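PDB 6EI6: coiled-coil and C2 domain-containing protein 1-like from Drosophila melanogaster, which regulates ESCRT-dependent endosomal protein sorting, binding phosphatidylinositol monophosphates through its C2 domain and probably preventing inappropriate polymerisation of the ESCRT-III subunit Shrub. Local coordinates for residues 44-49 with 77-82; 53-58 with 221-226; 57-62 with 110-115; 177-182 with 251-256. All blocks are in the same frame, centred on the assembly; numbering follows the deposited sequence.

Contact 1 (44-49 with 77-82); sequences EQLAKQ and LTVQKD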
loop_
_atom_site.group_PDB
_atom_site.type_symbol
_atom_site.label_atom_id
_atom_site.label_comp_id
_atom_site.label_asym_id
_atom_site.label_seq_id
_atom_site.Cartn_x
_atom_site.Cartn_y
_atom_site.Cartn_z
ATOM N N GLU A 44 6.591 -19.390 9.595
ATOM C CA GLU A 44 5.804 -18.156 9.586
ATOM C C GLU A 44 6.677 -16.936 9.835
ATOM O O GLU A 44 6.551 -15.914 9.141
ATOM C CB GLU A 44 4.710 -18.226 10.649
ATOM C CG GLU A 44 3.634 -19.197 10.303
ATOM C CD GLU A 44 2.619 -18.571 9.355
ATOM O OE1 GLU A 44 2.396 -17.322 9.441
ATOM O OE2 GLU A 44 2.069 -19.316 8.504
ATOM N N GLN A 45 7.544 -17.019 10.857
ATOM C CA GLN A 45 8.388 -15.887 11.193
ATOM C C GLN A 45 9.272 -15.505 10.018
ATOM O O GLN A 45 9.412 -14.315 9.701
ATOM C CB GLN A 45 9.236 -16.201 12.419
ATOM C CG GLN A 45 10.218 -15.075 12.766
ATOM C CD GLN A 45 9.514 -13.894 13.416
ATOM O OE1 GLN A 45 8.500 -14.073 14.070
ATOM N NE2 GLN A 45 10.053 -12.685 13.237
ATOM N N LEU A 46 9.864 -16.504 9.351
ATOM C CA LEU A 46 10.750 -16.227 8.227
ATOM C C LEU A 46 9.962 -15.673 7.047
ATOM O O LEU A 46 10.410 -14.729 6.384
ATOM C CB LEU A 46 11.513 -17.502 7.833
ATOM C CG LEU A 46 12.578 -17.989 8.830
ATOM C CD1 LEU A 46 13.029 -19.442 8.533
ATOM C CD2 LEU A 46 13.783 -17.043 8.860
ATOM N N ALA A 47 8.771 -16.232 6.787
ATOM C CA ALA A 47 7.906 -15.688 5.743
ATOM C C ALA A 47 7.540 -14.231 6.020
ATOM O O ALA A 47 7.542 -13.406 5.095
ATOM C CB ALA A 47 6.639 -16.545 5.582
ATOM N N LYS A 48 7.251 -13.878 7.286
ATOM C CA LYS A 48 6.984 -12.471 7.608
ATOM C C LYS A 48 8.213 -11.613 7.380
ATOM O O LYS A 48 8.108 -10.470 6.918
ATOM C CB LYS A 48 6.532 -12.298 9.053
ATOM C CG LYS A 48 5.094 -12.638 9.341
ATOM C CD LYS A 48 4.788 -12.461 10.835
ATOM C CE LYS A 48 3.415 -13.022 11.161
ATOM N NZ LYS A 48 3.213 -14.399 10.585
ATOM N N GLN A 49 9.390 -12.143 7.711
ATOM C CA GLN A 49 10.625 -11.401 7.486
ATOM C C GLN A 49 10.861 -11.202 5.995
ATOM O O GLN A 49 11.249 -10.108 5.555
ATOM C CB GLN A 49 11.806 -12.144 8.131
ATOM C CG GLN A 49 11.887 -11.980 9.644
ATOM C CD GLN A 49 12.933 -12.892 10.338
ATOM O OE1 GLN A 49 12.812 -13.150 11.536
ATOM N NE2 GLN A 49 13.940 -13.380 9.589
ATOM N N LEU A 77 17.163 -12.407 0.037
ATOM C CA LEU A 77 17.840 -13.630 -0.379
ATOM C C LEU A 77 18.247 -14.484 0.824
ATOM O O LEU A 77 18.012 -15.697 0.840
ATOM C CB LEU A 77 19.066 -13.299 -1.246
ATOM C CG LEU A 77 18.844 -12.691 -2.649
ATOM C CD1 LEU A 77 20.146 -12.785 -3.497
ATOM C CD2 LEU A 77 17.629 -13.305 -3.411
ATOM N N THR A 78 18.841 -13.869 1.855
ATOM C CA THR A 78 19.276 -14.672 2.991
ATOM C C THR A 78 18.089 -15.221 3.773
ATOM O O THR A 78 18.155 -16.346 4.276
ATOM C CB THR A 78 20.208 -13.867 3.920
ATOM O OG1 THR A 78 19.479 -12.794 4.539
ATOM C CG2 THR A 78 21.333 -13.282 3.133
ATOM N N VAL A 79 16.996 -14.460 3.878
ATOM C CA VAL A 79 15.800 -14.989 4.530
ATOM C C VAL A 79 15.257 -16.178 3.748
ATOM O O VAL A 79 14.866 -17.200 4.331
ATOM C CB VAL A 79 14.738 -13.883 4.690
ATOM C CG1 VAL A 79 13.458 -14.459 5.307
ATOM C CG2 VAL A 79 15.289 -12.768 5.525
ATOM N N GLN A 80 15.244 -16.076 2.416
ATOM C CA GLN A 80 14.691 -17.159 1.602
ATOM C C GLN A 80 15.517 -18.438 1.732
ATOM O O GLN A 80 14.954 -19.538 1.799
ATOM C CB GLN A 80 14.595 -16.720 0.138
ATOM C CG GLN A 80 14.017 -17.791 -0.788
ATOM C CD GLN A 80 12.543 -18.053 -0.538
ATOM O OE1 GLN A 80 11.733 -17.149 -0.647
ATOM N NE2 GLN A 80 12.194 -19.293 -0.197
ATOM N N LYS A 81 16.850 -18.318 1.772
ATOM C CA LYS A 81 17.692 -19.477 2.043
ATOM C C LYS A 81 17.272 -20.165 3.339
ATOM O O LYS A 81 17.174 -21.398 3.404
ATOM C CB LYS A 81 19.168 -19.065 2.120
ATOM C CG LYS A 81 19.777 -18.657 0.806
ATOM C CD LYS A 81 21.302 -18.815 0.804
ATOM C CE LYS A 81 21.898 -18.435 -0.565
ATOM N NZ LYS A 81 21.691 -16.990 -0.917
ATOM N N ASP A 82 17.022 -19.376 4.389
ATOM C CA ASP A 82 16.683 -19.973 5.677
ATOM C C ASP A 82 15.307 -20.606 5.615
ATOM O O ASP A 82 15.099 -21.710 6.137
ATOM C CB ASP A 82 16.778 -18.926 6.796
ATOM C CG ASP A 82 18.215 -18.743 7.299
ATOM O OD1 ASP A 82 19.108 -19.519 6.837
ATOM O OD2 ASP A 82 18.459 -17.841 8.152
#
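L46 spreads its two methyls over D82, CD1 lying 3.9 Å from the D82 backbone C and CD2 4.1 Å from D82 CB. The two side chains cross at about a right angle. They meet inside the antiparallel helical hairpin of this chain, formed by helices 34-62 and 66-91; the short axes of 44-49 and 77-82 pass 9.3 Å apart at 160°. One turn before D82, V79 carries the other half of the contact. Its CG1, held anti to the backbone N (chi1 177°), reaches the facing helix and stops 3.2 Å from L46 O, a tight approach of a methyl to a carbonyl oxygen. The same methyl packs 4.0 Å from Q49 CB and, more loosely, against L46 CD2. Strand 265-268 lies along the hairpin here: L266 touches L46 and Q45, while W265 touches V79 and Q49. Polar ends turn to the backbone of that strand, Q49 OE1 accepting from L266 N and D82 OD2 from L268 N. A second donor reaches Q49 OE1 within its own helix: Q45 NE2, 3.3 Å away, meets it on a lone pair in the carbonyl plane.

Contact 2 (53-58 with 221-226); sequences CKNTRD and ETKCEI. With SO4 (sulfate ion), chain E.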
loop_
_atom_site.group_PDB
_atom_site.type_symbol
_atom_site.label_atom_id
_atom_site.label_comp_id
_atom_site.label_asym_id
_atom_site.label_seq_id
_atom_site.Cartn_x
_atom_site.Cartn_y
_atom_site.Cartn_z
ATOM N N CYS A 53 11.340 -7.675 3.863
ATOM C CA CYS A 53 12.441 -7.409 2.943
ATOM C C CYS A 53 11.937 -6.929 1.591
ATOM O O CYS A 53 12.462 -5.960 1.035
ATOM C CB CYS A 53 13.300 -8.662 2.756
ATOM S SG CYS A 53 14.149 -9.088 4.258
ATOM N N LYS A 54 10.931 -7.617 1.036
ATOM C CA LYS A 54 10.435 -7.278 -0.298
ATOM C C LYS A 54 9.729 -5.927 -0.296
ATOM O O LYS A 54 10.027 -5.073 -1.141
ATOM C CB LYS A 54 9.526 -8.395 -0.805
ATOM C CG LYS A 54 10.338 -9.612 -1.109
ATOM C CD LYS A 54 9.522 -10.795 -1.519
ATOM C CE LYS A 54 10.470 -11.910 -1.992
ATOM N NZ LYS A 54 9.781 -13.218 -2.217
ATOM N N ASN A 55 8.831 -5.701 0.679
ATOM C CA ASN A 55 8.162 -4.407 0.823
ATOM C C ASN A 55 9.169 -3.265 0.876
ATOM O O ASN A 55 9.052 -2.281 0.133
ATOM C CB ASN A 55 7.291 -4.375 2.088
ATOM C CG ASN A 55 6.035 -5.262 1.992
ATOM O OD1 ASN A 55 5.759 -5.860 0.962
ATOM N ND2 ASN A 55 5.293 -5.364 3.094
ATOM N N THR A 56 10.145 -3.359 1.792
ATOM C CA THR A 56 11.137 -2.294 1.931
ATOM C C THR A 56 11.954 -2.143 0.651
ATOM O O THR A 56 12.185 -1.020 0.181
ATOM C CB THR A 56 12.043 -2.573 3.137
ATOM O OG1 THR A 56 11.282 -2.453 4.336
ATOM C CG2 THR A 56 13.202 -1.568 3.211
ATOM N N ARG A 57 12.377 -3.265 0.059
ATOM C CA ARG A 57 13.026 -3.218 -1.248
ATOM C C ARG A 57 12.187 -2.429 -2.239
ATOM O O ARG A 57 12.703 -1.576 -2.975
ATOM C CB ARG A 57 13.264 -4.636 -1.773
ATOM C CG ARG A 57 13.787 -4.695 -3.175
ATOM C CD ARG A 57 13.624 -6.095 -3.734
ATOM N NE ARG A 57 12.207 -6.386 -3.960
ATOM C CZ ARG A 57 11.693 -7.599 -4.136
ATOM N NH1 ARG A 57 12.471 -8.679 -4.106
ATOM N NH2 ARG A 57 10.389 -7.729 -4.319
ATOM N N ASP A 58 10.876 -2.686 -2.250
ATOM C CA ASP A 58 10.006 -2.053 -3.229
ATOM C C ASP A 58 9.848 -0.573 -2.938
ATOM O O ASP A 58 9.806 0.247 -3.864
ATOM C CB ASP A 58 8.656 -2.765 -3.254
ATOM C CG ASP A 58 8.733 -4.104 -3.946
ATOM O OD1 ASP A 58 9.772 -4.367 -4.604
ATOM O OD2 ASP A 58 7.772 -4.896 -3.829
ATOM N N GLU A 221 -1.269 -0.367 6.326
ATOM C CA GLU A 221 -0.989 -0.895 7.658
ATOM C C GLU A 221 0.449 -1.380 7.763
ATOM O O GLU A 221 1.098 -1.206 8.807
ATOM C CB GLU A 221 -1.946 -2.034 7.983
ATOM C CG GLU A 221 -3.328 -1.577 8.338
ATOM C CD GLU A 221 -4.156 -2.699 8.894
ATOM O OE1 GLU A 221 -3.919 -3.859 8.468
ATOM O OE2 GLU A 221 -5.026 -2.416 9.758
ATOM N N THR A 222 0.962 -1.990 6.694
ATOM C CA THR A 222 2.326 -2.490 6.673
ATOM C C THR A 222 3.188 -1.878 5.591
ATOM O O THR A 222 4.394 -2.128 5.594
ATOM C CB THR A 222 2.352 -4.014 6.507
ATOM O OG1 THR A 222 1.839 -4.363 5.222
ATOM C CG2 THR A 222 1.522 -4.676 7.581
ATOM N N LYS A 223 2.616 -1.105 4.665
ATOM C CA LYS A 223 3.378 -0.393 3.653
ATOM C C LYS A 223 3.171 1.106 3.807
ATOM O O LYS A 223 2.254 1.582 4.493
ATOM C CB LYS A 223 2.997 -0.821 2.239
ATOM C CG LYS A 223 3.567 -2.159 1.864
ATOM C CD LYS A 223 3.406 -2.425 0.384
ATOM C CE LYS A 223 2.617 -3.670 0.161
ATOM N NZ LYS A 223 1.393 -3.572 1.000
ATOM N N CYS A 224 4.045 1.865 3.175
ATOM C CA CYS A 224 4.000 3.292 3.400
ATOM C C CYS A 224 3.513 4.054 2.179
ATOM O O CYS A 224 3.410 5.292 2.237
ATOM C CB CYS A 224 5.372 3.792 3.852
ATOM S SG CYS A 224 6.620 3.198 2.778
ATOM N N GLU A 225 3.201 3.356 1.085
ATOM C CA GLU A 225 2.469 3.984 0.003
ATOM C C GLU A 225 1.728 2.940 -0.814
ATOM O O GLU A 225 2.148 1.783 -0.916
ATOM C CB GLU A 225 3.380 4.826 -0.897
ATOM C CG GLU A 225 4.392 4.079 -1.703
ATOM C CD GLU A 225 5.732 3.956 -0.984
ATOM O OE1 GLU A 225 6.188 4.943 -0.350
ATOM O OE2 GLU A 225 6.314 2.852 -1.035
ATOM N N ILE A 226 0.597 3.369 -1.377
ATOM C CA ILE A 226 -0.119 2.653 -2.429
ATOM C C ILE A 226 0.089 3.423 -3.727
ATOM O O ILE A 226 0.001 4.655 -3.744
ATOM C CB ILE A 226 -1.609 2.520 -2.093
ATOM C CG1 ILE A 226 -1.790 1.712 -0.811
ATOM C CG2 ILE A 226 -2.376 1.910 -3.263
ATOM C CD1 ILE A 226 -3.173 1.845 -0.176
HETATM S S SO4 E . 9.992 -11.345 -5.829
HETATM O O1 SO4 E . 11.348 -11.411 -5.269
HETATM O O2 SO4 E . 9.252 -12.552 -5.436
HETATM O O3 SO4 E . 9.288 -10.138 -5.360
HETATM O O4 SO4 E . 10.091 -11.313 -7.292
#
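T222 lies at the margin of the contact, its OG1 4.2 Å from N55 ND2, a loose approach. K223 does most of the touching. Its CG lies 3.8 Å from N55 ND2, and the chain then passes the amide at about a right angle. A bend at chi3 (-121°) brings CE back beside the amide, 3.9 Å from N55 OD1. N55 CG is anti to its own carbonyl carbon (chi1 -70°), which sends the amide out from helix 34-62 toward the lysine. This loop leads into strand 225-233, an outermost strand of one sheet of the C2 β-sandwich, so the contact is where the helical hairpin brushes the sandwich. C224 is already tied by its backbone to V249 on the way into the strand. At E225 the side chain turns to other partners, OE1 accepting from H59 ND1 and N112 ND2. On the helix, K54 and R57 hold a sulfate, probably from the crystallisation liquor: R57 NH2 reaches its O3 at 2.8 Å, R57 NH1 its O1 at 3.2 Å, and K54 NZ adds a weak bond to O2. R57 NE also bonds D58 OD1 at 3.2 Å, from above the carboxylate plane.

Contact 3 (57-62 with 110-115); sequences RDHHKA and HCNTDL. With SO4 (sulfate ion), chain E.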
loop_
_atom_site.group_PDB
_atom_site.type_symbol
_atom_site.label_atom_id
_atom_site.label_comp_id
_atom_site.label_asym_id
_atom_site.label_seq_id
_atom_site.Cartn_x
_atom_site.Cartn_y
_atom_site.Cartn_z
ATOM N N ARG A 57 12.377 -3.265 0.059
ATOM C CA ARG A 57 13.026 -3.218 -1.248
ATOM C C ARG A 57 12.187 -2.429 -2.239
ATOM O O ARG A 57 12.703 -1.576 -2.975
ATOM C CB ARG A 57 13.264 -4.636 -1.773
ATOM C CG ARG A 57 13.787 -4.695 -3.175
ATOM C CD ARG A 57 13.624 -6.095 -3.734
ATOM N NE ARG A 57 12.207 -6.386 -3.960
ATOM C CZ ARG A 57 11.693 -7.599 -4.136
ATOM N NH1 ARG A 57 12.471 -8.679 -4.106
ATOM N NH2 ARG A 57 10.389 -7.729 -4.319
ATOM N N ASP A 58 10.876 -2.686 -2.250
ATOM C CA ASP A 58 10.006 -2.053 -3.229
ATOM C C ASP A 58 9.848 -0.573 -2.938
ATOM O O ASP A 58 9.806 0.247 -3.864
ATOM C CB ASP A 58 8.656 -2.765 -3.254
ATOM C CG ASP A 58 8.733 -4.104 -3.946
ATOM O OD1 ASP A 58 9.772 -4.367 -4.604
ATOM O OD2 ASP A 58 7.772 -4.896 -3.829
ATOM N N HIS A 59 9.797 -0.203 -1.659
ATOM C CA HIS A 59 9.787 1.218 -1.334
ATOM C C HIS A 59 11.041 1.914 -1.855
ATOM O O HIS A 59 10.955 3.005 -2.427
ATOM C CB HIS A 59 9.661 1.431 0.167
ATOM C CG HIS A 59 9.837 2.857 0.570
ATOM N ND1 HIS A 59 8.808 3.772 0.521
ATOM C CD2 HIS A 59 10.930 3.535 0.995
ATOM C CE1 HIS A 59 9.253 4.950 0.924
ATOM N NE2 HIS A 59 10.539 4.836 1.207
ATOM N N HIS A 60 12.216 1.299 -1.666
ATOM C CA HIS A 60 13.448 1.926 -2.135
ATOM C C HIS A 60 13.504 1.985 -3.657
ATOM O O HIS A 60 14.037 2.951 -4.215
ATOM C CB HIS A 60 14.665 1.189 -1.568
ATOM C CG HIS A 60 14.861 1.428 -0.107
ATOM N ND1 HIS A 60 14.913 2.695 0.437
ATOM C CD2 HIS A 60 14.971 0.569 0.931
ATOM C CE1 HIS A 60 15.064 2.606 1.747
ATOM N NE2 HIS A 60 15.093 1.327 2.073
ATOM N N LYS A 61 12.945 0.977 -4.339
ATOM C CA LYS A 61 12.887 0.998 -5.798
ATOM C C LYS A 61 12.035 2.153 -6.297
ATOM O O LYS A 61 12.460 2.932 -7.161
ATOM C CB LYS A 61 12.337 -0.321 -6.318
ATOM C CG LYS A 61 11.939 -0.252 -7.768
ATOM C CD LYS A 61 11.898 -1.623 -8.383
ATOM C CE LYS A 61 10.543 -1.910 -9.002
ATOM N NZ LYS A 61 10.613 -3.018 -10.006
ATOM N N ALA A 62 10.833 2.292 -5.743
ATOM C CA ALA A 62 9.951 3.386 -6.122
ATOM C C ALA A 62 10.565 4.753 -5.865
ATOM O O ALA A 62 10.131 5.736 -6.475
ATOM C CB ALA A 62 8.629 3.287 -5.374
ATOM N N HIS A 110 11.057 6.298 8.986
ATOM C CA HIS A 110 11.616 7.384 8.179
ATOM C C HIS A 110 11.533 7.131 6.672
ATOM O O HIS A 110 12.383 7.622 5.923
ATOM C CB HIS A 110 13.083 7.646 8.553
ATOM C CG HIS A 110 13.271 8.294 9.890
ATOM N ND1 HIS A 110 12.216 8.714 10.676
ATOM C CD2 HIS A 110 14.394 8.587 10.585
ATOM C CE1 HIS A 110 12.680 9.249 11.790
ATOM N NE2 HIS A 110 13.998 9.178 11.762
ATOM N N CYS A 111 10.565 6.361 6.179
ATOM C CA CYS A 111 10.363 6.300 4.729
ATOM C C CYS A 111 9.233 7.254 4.388
ATOM O O CYS A 111 8.265 7.356 5.136
ATOM C CB CYS A 111 10.073 4.876 4.226
ATOM S SG CYS A 111 8.682 3.935 4.902
ATOM N N ASN A 112 9.380 8.014 3.313
ATOM C CA ASN A 112 8.544 9.207 3.131
ATOM C C ASN A 112 8.720 10.157 4.322
ATOM O O ASN A 112 7.795 10.405 5.109
ATOM C CB ASN A 112 7.059 8.856 2.942
ATOM C CG ASN A 112 6.830 7.821 1.875
ATOM O OD1 ASN A 112 7.629 7.682 0.959
ATOM N ND2 ASN A 112 5.722 7.089 1.980
ATOM N N THR A 113 9.941 10.682 4.455
ATOM C CA THR A 113 10.181 11.704 5.472
ATOM C C THR A 113 9.488 13.027 5.158
ATOM O O THR A 113 9.304 13.841 6.066
ATOM C CB THR A 113 11.667 11.972 5.634
ATOM O OG1 THR A 113 12.223 12.277 4.347
ATOM C CG2 THR A 113 12.352 10.763 6.215
ATOM N N ASP A 114 9.110 13.258 3.897
ATOM C CA ASP A 114 8.395 14.468 3.483
ATOM C C ASP A 114 7.055 14.662 4.186
ATOM O O ASP A 114 6.437 15.714 4.000
ATOM C CB ASP A 114 8.156 14.425 1.978
ATOM C CG ASP A 114 7.713 13.046 1.511
ATOM O OD1 ASP A 114 6.657 12.564 1.985
ATOM O OD2 ASP A 114 8.424 12.426 0.694
ATOM N N LEU A 115 6.590 13.699 4.979
ATOM C CA LEU A 115 5.254 13.736 5.553
ATOM C C LEU A 115 5.316 13.736 7.070
ATOM O O LEU A 115 6.085 12.989 7.673
ATOM C CB LEU A 115 4.419 12.532 5.096
ATOM C CG LEU A 115 3.457 12.622 3.914
ATOM C CD1 LEU A 115 4.045 13.366 2.731
ATOM C CD2 LEU A 115 3.118 11.211 3.499
HETATM S S SO4 E . 9.992 -11.345 -5.829
HETATM O O1 SO4 E . 11.348 -11.411 -5.269
HETATM O O2 SO4 E . 9.252 -12.552 -5.436
HETATM O O3 SO4 E . 9.288 -10.138 -5.360
HETATM O O4 SO4 E . 10.091 -11.313 -7.292
#
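H59 and C111 mark the nearest approach of the two backbones, their CA atoms 7.9 Å apart, where helix 34-62 meets an irregular loop that folds into a type I turn from N112 to L115. The H59 ring is the centre of the contact. With CG anti to the backbone N (chi1 172°), the ring projects from the helix into the loop, and C111 covers one of its faces. C111 SG sits 4.2 Å from the ring centroid and 12° off the normal, a sulfur-aromatic contact over the face, while C111 CB presses close to H59 NE2 at 3.1 Å. N112 comes in at the edge instead: its OD1 lies near the ring plane, 3.2 Å from H59 CE1, with ring and amide planes 57° apart. H59 ND1 and N112 ND2 turn to the sandwich. Both bond E225 OE1, and N112 ND2 has V249 O as a further acceptor. The nearby carboxylate of E225 would probably raise the ring's affinity for a second proton. Two residues before H59, R57 adds a salt bridge from NH1 to E73 on helix 66-91. A leucine in place of R57 is likely to leave E73 and D58 without their cationic mate and the sulfate with little more than the weak bond from K54. The arrangement joins the helical hairpin to the loop that leads to strand 119-128 of the C2 β-sandwich, with the buried H59 ring between them.

Contact 4 (177-182 with 251-256); sequences IQRTNR and NPILTK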
loop_
_atom_site.group_PDB
_atom_site.type_symbol
_atom_site.label_atom_id
_atom_site.label_comp_id
_atom_site.label_asym_id
_atom_site.label_seq_id
_atom_site.Cartn_x
_atom_site.Cartn_y
_atom_site.Cartn_z
ATOM N N ILE A 177 -4.679 12.678 10.128
ATOM C CA ILE A 177 -5.181 11.466 10.754
ATOM C C ILE A 177 -4.699 11.458 12.197
ATOM O O ILE A 177 -3.753 12.162 12.561
ATOM C CB ILE A 177 -4.713 10.200 10.011
ATOM C CG1 ILE A 177 -3.183 10.115 10.059
ATOM C CG2 ILE A 177 -5.230 10.202 8.574
ATOM C CD1 ILE A 177 -2.564 9.220 9.004
ATOM N N GLN A 178 -5.369 10.656 13.024
ATOM C CA GLN A 178 -4.908 10.363 14.381
ATOM C C GLN A 178 -4.620 8.870 14.486
ATOM O O GLN A 178 -5.531 8.074 14.740
ATOM C CB GLN A 178 -5.926 10.783 15.428
ATOM C CG GLN A 178 -6.188 12.262 15.481
ATOM C CD GLN A 178 -7.557 12.596 14.947
ATOM O OE1 GLN A 178 -8.579 12.168 15.503
ATOM N NE2 GLN A 178 -7.592 13.354 13.854
ATOM N N ARG A 179 -3.344 8.507 14.322
ATOM C CA ARG A 179 -2.914 7.128 14.518
ATOM C C ARG A 179 -3.378 6.561 15.855
ATOM O O ARG A 179 -3.592 5.347 15.973
ATOM C CB ARG A 179 -1.395 7.053 14.414
ATOM C CG ARG A 179 -0.875 7.326 13.032
ATOM C CD ARG A 179 0.623 7.459 13.026
ATOM N NE ARG A 179 1.137 7.845 11.713
ATOM C CZ ARG A 179 1.510 6.979 10.779
ATOM N NH1 ARG A 179 1.415 5.683 11.027
ATOM N NH2 ARG A 179 1.977 7.401 9.605
ATOM N N THR A 180 -3.558 7.426 16.861
ATOM C CA THR A 180 -3.937 6.971 18.196
ATOM C C THR A 180 -5.395 6.523 18.255
ATOM O O THR A 180 -5.720 5.562 18.959
ATOM C CB THR A 180 -3.676 8.080 19.217
ATOM O OG1 THR A 180 -2.357 8.601 19.027
ATOM C CG2 THR A 180 -3.788 7.540 20.618
ATOM N N ASN A 181 -6.289 7.203 17.538
ATOM C CA ASN A 181 -7.717 6.880 17.598
ATOM C C ASN A 181 -7.980 5.500 16.998
ATOM O O ASN A 181 -7.717 5.268 15.812
ATOM C CB ASN A 181 -8.539 7.937 16.855
ATOM C CG ASN A 181 -9.994 7.995 17.324
ATOM O OD1 ASN A 181 -10.609 9.059 17.310
ATOM N ND2 ASN A 181 -10.541 6.851 17.756
ATOM N N ARG A 182 -8.529 4.590 17.808
ATOM C CA ARG A 182 -8.789 3.239 17.314
ATOM C C ARG A 182 -9.814 3.217 16.182
ATOM O O ARG A 182 -9.816 2.278 15.380
ATOM C CB ARG A 182 -9.235 2.320 18.463
ATOM C CG ARG A 182 -10.575 2.665 19.092
ATOM C CD ARG A 182 -10.410 2.894 20.600
ATOM N NE ARG A 182 -11.581 3.525 21.223
ATOM C CZ ARG A 182 -11.714 4.836 21.431
ATOM N NH1 ARG A 182 -10.759 5.676 21.049
ATOM N NH2 ARG A 182 -12.814 5.309 22.012
ATOM N N ASN A 251 4.809 6.601 7.751
ATOM C CA ASN A 251 5.191 5.223 8.016
ATOM C C ASN A 251 3.919 4.411 8.166
ATOM O O ASN A 251 2.838 4.983 8.349
ATOM C CB ASN A 251 6.091 5.114 9.263
ATOM C CG ASN A 251 5.537 5.861 10.453
ATOM O OD1 ASN A 251 5.985 6.963 10.758
ATOM N ND2 ASN A 251 4.572 5.268 11.143
ATOM N N PRO A 252 4.004 3.083 8.068
ATOM C CA PRO A 252 2.792 2.266 8.155
ATOM C C PRO A 252 2.088 2.428 9.494
ATOM O O PRO A 252 2.699 2.770 10.508
ATOM C CB PRO A 252 3.310 0.838 7.961
ATOM C CG PRO A 252 4.590 0.986 7.207
ATOM C CD PRO A 252 5.181 2.289 7.664
ATOM N N ILE A 253 0.772 2.202 9.480
ATOM C CA ILE A 253 -0.014 2.257 10.707
ATOM C C ILE A 253 0.589 1.337 11.765
ATOM O O ILE A 253 0.753 1.719 12.930
ATOM C CB ILE A 253 -1.487 1.893 10.420
ATOM C CG1 ILE A 253 -2.054 2.744 9.281
ATOM C CG2 ILE A 253 -2.333 2.075 11.662
ATOM C CD1 ILE A 253 -1.781 4.197 9.426
ATOM N N LEU A 254 0.910 0.105 11.379
ATOM C CA LEU A 254 1.475 -0.884 12.296
ATOM C C LEU A 254 2.998 -0.867 12.299
ATOM O O LEU A 254 3.646 -1.923 12.279
ATOM C CB LEU A 254 0.952 -2.270 11.938
ATOM C CG LEU A 254 -0.562 -2.362 11.767
ATOM C CD1 LEU A 254 -0.966 -3.791 11.341
ATOM C CD2 LEU A 254 -1.234 -1.921 13.061
ATOM N N THR A 255 3.585 0.330 12.294
ATOM C CA THR A 255 5.028 0.461 12.387
ATOM C C THR A 255 5.553 -0.132 13.690
ATOM O O THR A 255 6.619 -0.758 13.710
ATOM C CB THR A 255 5.419 1.930 12.268
ATOM O OG1 THR A 255 5.434 2.317 10.883
ATOM C CG2 THR A 255 6.794 2.175 12.892
ATOM N N LYS A 256 4.794 0.014 14.775
ATOM C CA LYS A 256 5.303 -0.364 16.088
ATOM C C LYS A 256 5.585 -1.852 16.146
ATOM O O LYS A 256 6.679 -2.267 16.555
ATOM C CB LYS A 256 4.320 0.038 17.183
ATOM C CG LYS A 256 4.816 -0.246 18.587
ATOM C CD LYS A 256 3.873 0.316 19.659
ATOM C CE LYS A 256 4.526 0.259 21.052
ATOM N NZ LYS A 256 4.337 1.509 21.878
#
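R179 drives its guanidinium end-on at N251 O, while the N251 side-chain amide lies over one of its faces, the two planes 32° apart. Both terminal nitrogens grip that one oxygen: NH2 at 2.9 Å with a fairly straight bond (152°), NH1 at 3.1 Å. They reach it from the same face of the carbonyl plane, NH1 well above it and NH2 only tilted from it, and the oxygen stays in the guanidinium plane. NH1 adds a weak bond to P252 O. The arginine gets there by an extended run from CG to NE, and NE itself donates to D117 O, so the rotation of the group is fixed from both ends. The facing amide contributes contact rather than a bond, since N251 ND2 and R179 NH1, 3.2 Å apart, are both donors. ND2 instead donates to P252 O at 3.2 Å, and T255 OG1 reaches that oxygen from the opposite face at 2.8 Å. I253 completes the seat, its CD1 3.9 Å from R179 NH1; its side chain also touches F188 of helix 182-190. The contact thus joins the C2-domain loop after strand 171-176 to the type I turn P252-T255 that leads into helix 255-263. A methionine in place of R179 would probably leave N251 O and D117 O without these donors and set the two loops free to shift. With N251 O, D117 O and, weakly, P252 O round the guanidinium, its charge is probably eased in part by peptide carbonyls.

Contacts 1 and 3 are buried, contact 2 is a surface contact and contact 4 is partly buried. Contacts 1, 2 and 3 all draw on helix 34-62: contact 1 pairs it with the other helix of the hairpin, through methyls, and contacts 2 and 3 set it against the C2 sandwich, through an amide and an imidazole. Contacts 2 and 3 are neighbours, their centres 8 Å apart, linked by E225 and sharing R57, which binds the sulfate. Contact 4 stays away from the hairpin and joins two loops by arginine-to-carbonyl bonds; it meets contact 2 where E221 O accepts from L254 N. Only contact 4 has hydrogen bonds between its own two segments.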